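Local coordinates for protein MaoC-like dehydratase (PDB 3KH8) that probably catalyses the hydration or dehydration of enoyl-CoA-type substrates, as a lyase of the MaoC-like, hydratase 2 family built on hot dog domains, at residues H125-P135 with V271-F281. Sequence-based numbering, arbitrary orientation.
Sequences HGEQSVEILRP and VARFKSIRVRF
V130 and I277 face each other at the middle of an antiparallel strand pair that joins what are probably the two hot dog halves of one chain, as in hydratase 2 relatives. Each N-H meets the other's carbonyl; the bond from V130 N to I277 O is 2.7 Å long and runs nearly in line with the carbonyl. Beside it, I277 CG2 lies 3.8 Å from V130 CB, placed there because it sits between the backbone N and carbonyl carbon while CG1 is anti to N (chi1 -177°). Q128 and V279 form a second hydrogen-bonded pair, and I132 N and F281 N each add one hydrogen bond, to K275 O and G126 O respectively. The intervening non-hydrogen-bonded pairs bring side chains together instead: S129 CB packs on R278 CB, and E127 CG reaches R280 CB at 3.9 Å, whereas E127 OE2 stays 6.1 Å from R280 NH1, and R280 makes a long, weak ion pair with D318.

Where segment 125-135 begins and 271-281 ends, the rings of H125 and F281 meet obliquely, planes 47° apart, with F281 CE2 over one face of the imidazole, 3.6 Å from H125 CE1. Q128 OE1 lies at the imidazole edge and accepts a weak bond from H125 NE2, while Q128 NE2 bonds to S129 O, above that carbonyl's plane, so both ends of the buried amide are engaged.

Further out, L252 and M255 of helix 251-266 pack on Q128, and S259 and L262 of that helix on I277. Strands 172-184 and 314-324 flank the pair, making the sheet continuous between the halves. The junction thus rests chiefly on backbone hydrogen bonds and apolar packing, while on the other face the R278 guanidinium spends its charge on E321 and the carbonyl of A198.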
ATOM      1  N   HIS A 125      -4.111   8.589  22.033  1.00 34.75           N
ATOM      2  CA  HIS A 125      -3.434   9.614  21.254  1.00 32.44           C
ATOM      3  C   HIS A 125      -4.384  10.792  21.073  1.00 30.95           C
ATOM      4  O   HIS A 125      -5.313  10.745  20.263  1.00 30.86           O
ATOM      5  CB  HIS A 125      -2.958   9.050  19.910  1.00 32.36           C
ATOM      6  CG  HIS A 125      -2.055   9.972  19.150  1.00 31.36           C
ATOM      7  ND1 HIS A 125      -1.883   9.884  17.786  1.00 30.36           N
ATOM      8  CD2 HIS A 125      -1.281  11.006  19.560  1.00 30.57           C
ATOM      9  CE1 HIS A 125      -1.035  10.815  17.389  1.00 30.19           C
ATOM     10  NE2 HIS A 125      -0.658  11.513  18.446  1.00 29.84           N
ATOM     11  N   GLY A 126      -4.148  11.842  21.854  1.00 29.09           N
ATOM     12  CA  GLY A 126      -5.067  12.968  21.940  1.00 26.86           C
ATOM     13  C   GLY A 126      -4.751  14.135  21.031  1.00 25.37           C
ATOM     14  O   GLY A 126      -5.664  14.807  20.553  1.00 24.94           O
ATOM     15  N   GLU A 127      -3.459  14.379  20.800  1.00 23.76           N
ATOM     16  CA  GLU A 127      -3.001  15.558  20.066  1.00 22.27           C
ATOM     17  C   GLU A 127      -1.801  15.242  19.174  1.00 21.11           C
ATOM     18  O   GLU A 127      -0.984  14.378  19.501  1.00 20.67           O
ATOM     19  CB  GLU A 127      -2.624  16.682  21.040  1.00 22.39           C
ATOM     20  CG  GLU A 127      -3.795  17.247  21.846  1.00 23.09           C
ATOM     21  CD  GLU A 127      -3.398  18.350  22.816  1.00 24.95           C
ATOM     22  OE1 GLU A 127      -2.215  18.752  22.844  1.00 25.47           O
ATOM     23  OE2 GLU A 127      -4.285  18.822  23.560  1.00 25.86           O
ATOM     24  N   GLN A 128      -1.697  15.957  18.056  1.00 19.76           N
ATOM     25  CA  GLN A 128      -0.532  15.854  17.182  1.00 18.77           C
ATOM     26  C   GLN A 128      -0.168  17.199  16.566  1.00 18.39           C
ATOM     27  O   GLN A 128      -1.030  17.917  16.058  1.00 17.80           O
ATOM     28  CB  GLN A 128      -0.755  14.817  16.073  1.00 18.56           C
ATOM     29  CG  GLN A 128       0.494  14.530  15.229  1.00 17.82           C
ATOM     30  CD  GLN A 128       1.594  13.862  16.036  1.00 16.89           C
ATOM     31  OE1 GLN A 128       1.352  12.876  16.727  1.00 16.60           O
ATOM     32  NE2 GLN A 128       2.803  14.406  15.961  1.00 16.57           N
ATOM     33  N   SER A 129       1.119  17.519  16.613  1.00 17.90           N
ATOM     34  CA  SER A 129       1.655  18.697  15.957  1.00 18.11           C
ATOM     35  C   SER A 129       2.802  18.285  15.042  1.00 18.20           C
ATOM     36  O   SER A 129       3.626  17.442  15.411  1.00 17.65           O
ATOM     37  CB  SER A 129       2.149  19.708  16.992  1.00 17.95           C
ATOM     38  OG  SER A 129       2.762  20.810  16.355  1.00 19.63           O
ATOM     39  N   VAL A 130       2.833  18.873  13.848  1.00 18.37           N
ATOM     40  CA  VAL A 130       3.900  18.643  12.879  1.00 18.89           C
ATOM     41  C   VAL A 130       4.389  19.980  12.341  1.00 19.23           C
ATOM     42  O   VAL A 130       3.608  20.761  11.793  1.00 19.52           O
ATOM     43  CB  VAL A 130       3.436  17.738  11.705  1.00 18.80           C
ATOM     44  CG1 VAL A 130       4.562  17.533  10.699  1.00 18.55           C
ATOM     45  CG2 VAL A 130       2.953  16.392  12.222  1.00 18.57           C
ATOM     46  N   GLU A 131       5.680  20.244  12.519  1.00 19.57           N
ATOM     47  CA  GLU A 131       6.312  21.436  11.975  1.00 20.33           C
ATOM     48  C   GLU A 131       7.398  21.033  10.984  1.00 20.41           C
ATOM     49  O   GLU A 131       8.328  20.305  11.337  1.00 20.19           O
ATOM     50  CB  GLU A 131       6.907  22.298  13.095  1.00 20.67           C
ATOM     51  CG  GLU A 131       7.437  23.638  12.602  1.00 22.91           C
ATOM     52  CD  GLU A 131       8.150  24.444  13.677  1.00 26.41           C
ATOM     53  OE1 GLU A 131       8.153  24.027  14.861  1.00 27.75           O
ATOM     54  OE2 GLU A 131       8.709  25.507  13.327  1.00 27.97           O
ATOM     55  N   ILE A 132       7.273  21.508   9.745  1.00 20.69           N
ATOM     56  CA  ILE A 132       8.207  21.136   8.686  1.00 21.14           C
ATOM     57  C   ILE A 132       9.226  22.254   8.452  1.00 21.39           C
ATOM     58  O   ILE A 132       8.876  23.343   7.990  1.00 21.41           O
ATOM     59  CB  ILE A 132       7.476  20.771   7.362  1.00 21.09           C
ATOM     60  CG1 ILE A 132       6.369  19.729   7.606  1.00 21.07           C
ATOM     61  CG2 ILE A 132       8.473  20.292   6.295  1.00 21.23           C
ATOM     62  CD1 ILE A 132       6.857  18.400   8.219  1.00 21.79           C
ATOM     63  N   LEU A 133      10.481  21.974   8.792  1.00 21.63           N
ATOM     64  CA  LEU A 133      11.579  22.911   8.563  1.00 22.14           C
ATOM     65  C   LEU A 133      12.081  22.822   7.122  1.00 22.28           C
ATOM     66  O   LEU A 133      12.366  23.840   6.492  1.00 22.40           O
ATOM     67  CB  LEU A 133      12.729  22.660   9.551  1.00 22.38           C
ATOM     68  CG  LEU A 133      12.584  22.962  11.054  1.00 23.08           C
ATOM     69  CD1 LEU A 133      11.832  24.265  11.334  1.00 24.05           C
ATOM     70  CD2 LEU A 133      11.972  21.792  11.838  1.00 23.48           C
ATOM     71  N   ARG A 134      12.195  21.594   6.616  1.00 22.20           N
ATOM     72  CA  ARG A 134      12.586  21.327   5.234  1.00 22.26           C
ATOM     73  C   ARG A 134      11.821  20.100   4.747  1.00 21.45           C
ATOM     74  O   ARG A 134      11.721  19.118   5.477  1.00 21.50           O
ATOM     75  CB  ARG A 134      14.090  21.049   5.131  1.00 22.64           C
ATOM     76  CG  ARG A 134      14.987  22.270   5.285  1.00 24.73           C
ATOM     77  CD  ARG A 134      16.434  21.979   4.875  1.00 27.42           C
ATOM     78  NE  ARG A 134      17.164  21.198   5.876  1.00 28.66           N
ATOM     79  CZ  ARG A 134      17.669  19.983   5.669  1.00 28.87           C
ATOM     80  NH1 ARG A 134      17.531  19.386   4.491  1.00 29.43           N
ATOM     81  NH2 ARG A 134      18.320  19.365   6.643  1.00 28.89           N
ATOM     82  N   PRO A 135      11.285  20.146   3.514  1.00 21.05           N
ATOM     83  CA  PRO A 135      10.608  18.960   2.980  1.00 20.79           C
ATOM     84  C   PRO A 135      11.580  17.788   2.840  1.00 20.53           C
ATOM     85  O   PRO A 135      12.787  17.995   2.673  1.00 19.98           O
ATOM     86  CB  PRO A 135      10.118  19.423   1.602  1.00 20.93           C
ATOM     87  CG  PRO A 135      10.095  20.924   1.683  1.00 21.16           C
ATOM     88  CD  PRO A 135      11.257  21.267   2.559  1.00 20.87           C
ATOM     89  N   VAL A 271       4.953  21.544  -2.022  1.00 18.81           N
ATOM     90  CA  VAL A 271       5.109  21.021  -0.658  1.00 18.37           C
ATOM     91  C   VAL A 271       5.903  21.953   0.264  1.00 18.41           C
ATOM     92  O   VAL A 271       5.702  21.942   1.474  1.00 18.37           O
ATOM     93  CB  VAL A 271       5.707  19.574  -0.611  1.00 18.30           C
ATOM     94  CG1 VAL A 271       4.756  18.578  -1.256  1.00 17.28           C
ATOM     95  CG2 VAL A 271       7.111  19.511  -1.243  1.00 18.04           C
ATOM     96  N   ALA A 272       6.785  22.771  -0.312  1.00 18.42           N
ATOM     97  CA  ALA A 272       7.575  23.718   0.478  1.00 18.34           C
ATOM     98  C   ALA A 272       6.692  24.763   1.175  1.00 18.28           C
ATOM     99  O   ALA A 272       7.109  25.378   2.156  1.00 18.60           O
ATOM    100  CB  ALA A 272       8.653  24.388  -0.386  1.00 18.33           C
ATOM    101  N   ARG A 273       5.467  24.930   0.684  1.00 18.04           N
ATOM    102  CA  ARG A 273       4.504  25.864   1.279  1.00 17.94           C
ATOM    103  C   ARG A 273       3.780  25.314   2.521  1.00 17.75           C
ATOM    104  O   ARG A 273       3.195  26.078   3.285  1.00 17.63           O
ATOM    105  CB  ARG A 273       3.506  26.350   0.220  1.00 17.99           C
ATOM    106  CG  ARG A 273       4.164  27.165  -0.896  1.00 18.36           C
ATOM    107  CD  ARG A 273       3.162  27.675  -1.918  1.00 19.50           C
ATOM    108  NE  ARG A 273       2.233  28.642  -1.337  1.00 20.63           N
ATOM    109  CZ  ARG A 273       1.147  29.111  -1.946  1.00 21.43           C
ATOM    110  NH1 ARG A 273       0.830  28.709  -3.169  1.00 22.05           N
ATOM    111  NH2 ARG A 273       0.372  29.990  -1.323  1.00 20.82           N
ATOM    112  N   PHE A 274       3.846  23.999   2.725  1.00 17.48           N
ATOM    113  CA  PHE A 274       3.193  23.319   3.858  1.00 17.03           C
ATOM    114  C   PHE A 274       4.085  23.446   5.100  1.00 17.13           C
ATOM    115  O   PHE A 274       5.078  22.724   5.240  1.00 17.17           O
ATOM    116  CB  PHE A 274       2.974  21.841   3.481  1.00 16.82           C
ATOM    117  CG  PHE A 274       2.024  21.081   4.382  1.00 16.17           C
ATOM    118  CD1 PHE A 274       0.813  20.606   3.879  1.00 15.50           C
ATOM    119  CD2 PHE A 274       2.363  20.775   5.699  1.00 15.86           C
ATOM    120  CE1 PHE A 274      -0.063  19.860   4.685  1.00 15.02           C
ATOM    121  CE2 PHE A 274       1.496  20.040   6.517  1.00 15.74           C
ATOM    122  CZ  PHE A 274       0.280  19.580   6.008  1.00 15.31           C
ATOM    123  N   LYS A 275       3.731  24.354   6.009  1.00 16.97           N
ATOM    124  CA  LYS A 275       4.647  24.714   7.099  1.00 17.21           C
ATOM    125  C   LYS A 275       4.399  24.020   8.436  1.00 16.79           C
ATOM    126  O   LYS A 275       5.322  23.443   9.020  1.00 16.89           O
ATOM    127  CB  LYS A 275       4.728  26.239   7.274  1.00 17.47           C
ATOM    128  CG  LYS A 275       5.419  26.956   6.121  1.00 19.14           C
ATOM    129  CD  LYS A 275       6.876  26.512   6.001  1.00 21.96           C
ATOM    130  CE  LYS A 275       7.514  27.034   4.735  1.00 23.96           C
ATOM    131  NZ  LYS A 275       8.821  26.366   4.458  1.00 25.61           N
ATOM    132  N   SER A 276       3.169  24.082   8.931  1.00 16.41           N
ATOM    133  CA  SER A 276       2.843  23.407  10.184  1.00 16.35           C
ATOM    134  C   SER A 276       1.376  23.029  10.266  1.00 16.05           C
ATOM    135  O   SER A 276       0.532  23.597   9.575  1.00 16.27           O
ATOM    136  CB  SER A 276       3.245  24.251  11.403  1.00 16.26           C
ATOM    137  OG  SER A 276       2.463  25.428  11.487  1.00 17.02           O
ATOM    138  N   ILE A 277       1.095  22.059  11.126  1.00 15.91           N
ATOM    139  CA  ILE A 277      -0.250  21.565  11.345  1.00 15.65           C
ATOM    140  C   ILE A 277      -0.333  20.981  12.754  1.00 15.56           C
ATOM    141  O   ILE A 277       0.558  20.239  13.180  1.00 15.37           O
ATOM    142  CB  ILE A 277      -0.671  20.529  10.245  1.00 15.74           C
ATOM    143  CG1 ILE A 277      -2.122  20.069  10.437  1.00 15.78           C
ATOM    144  CG2 ILE A 277       0.326  19.352  10.168  1.00 15.45           C
ATOM    145  CD1 ILE A 277      -2.742  19.426   9.203  1.00 15.49           C
ATOM    146  N   ARG A 278      -1.379  21.355  13.486  1.00 15.40           N
ATOM    147  CA  ARG A 278      -1.658  20.759  14.792  1.00 15.34           C
ATOM    148  C   ARG A 278      -3.149  20.496  14.965  1.00 15.45           C
ATOM    149  O   ARG A 278      -3.987  21.265  14.484  1.00 15.29           O
ATOM    150  CB  ARG A 278      -1.104  21.618  15.934  1.00 15.60           C
ATOM    151  CG  ARG A 278      -1.664  23.038  16.019  1.00 15.95           C
ATOM    152  CD  ARG A 278      -1.087  23.738  17.236  1.00 17.24           C
ATOM    153  NE  ARG A 278      -1.467  25.147  17.319  1.00 17.42           N
ATOM    154  CZ  ARG A 278      -2.115  25.693  18.345  1.00 17.66           C
ATOM    155  NH1 ARG A 278      -2.470  24.953  19.394  1.00 17.76           N
ATOM    156  NH2 ARG A 278      -2.401  26.987  18.328  1.00 17.95           N
ATOM    157  N   VAL A 279      -3.476  19.399  15.641  1.00 15.39           N
ATOM    158  CA  VAL A 279      -4.857  18.952  15.765  1.00 15.53           C
ATOM    159  C   VAL A 279      -5.054  18.284  17.115  1.00 16.32           C
ATOM    160  O   VAL A 279      -4.080  17.954  17.807  1.00 16.23           O
ATOM    161  CB  VAL A 279      -5.238  17.913  14.657  1.00 15.34           C
ATOM    162  CG1 VAL A 279      -5.036  18.481  13.252  1.00 14.42           C
ATOM    163  CG2 VAL A 279      -4.463  16.594  14.828  1.00 14.72           C
ATOM    164  N   ARG A 280      -6.314  18.086  17.487  1.00 16.73           N
ATOM    165  CA  ARG A 280      -6.625  17.096  18.506  1.00 17.91           C
ATOM    166  C   ARG A 280      -7.597  16.069  17.952  1.00 17.82           C
ATOM    167  O   ARG A 280      -8.405  16.375  17.072  1.00 18.08           O
ATOM    168  CB  ARG A 280      -7.131  17.732  19.810  1.00 18.30           C
ATOM    169  CG  ARG A 280      -8.545  18.258  19.773  1.00 20.32           C
ATOM    170  CD  ARG A 280      -8.934  18.886  21.117  1.00 22.32           C
ATOM    171  NE  ARG A 280     -10.056  19.803  20.943  1.00 24.50           N
ATOM    172  CZ  ARG A 280      -9.934  21.102  20.688  1.00 24.68           C
ATOM    173  NH1 ARG A 280      -8.735  21.665  20.597  1.00 24.28           N
ATOM    174  NH2 ARG A 280     -11.019  21.844  20.535  1.00 25.80           N
ATOM    175  N   PHE A 281      -7.500  14.845  18.455  1.00 18.08           N
ATOM    176  CA  PHE A 281      -8.386  13.777  18.032  1.00 18.57           C
ATOM    177  C   PHE A 281      -9.533  13.682  19.021  1.00 18.83           C
ATOM    178  O   PHE A 281      -9.336  13.361  20.197  1.00 19.24           O
ATOM    179  CB  PHE A 281      -7.611  12.462  17.907  1.00 18.45           C
ATOM    180  CG  PHE A 281      -6.399  12.569  17.025  1.00 18.71           C
ATOM    181  CD1 PHE A 281      -6.533  12.618  15.639  1.00 18.39           C
ATOM    182  CD2 PHE A 281      -5.125  12.654  17.578  1.00 19.37           C
ATOM    183  CE1 PHE A 281      -5.413  12.736  14.814  1.00 18.97           C
ATOM    184  CE2 PHE A 281      -3.994  12.774  16.757  1.00 19.58           C
ATOM    185  CZ  PHE A 281      -4.143  12.814  15.374  1.00 19.16           C
TER
HETATM  186  O   HOH W   1      -7.852  15.399  22.484  1.00 30.05           O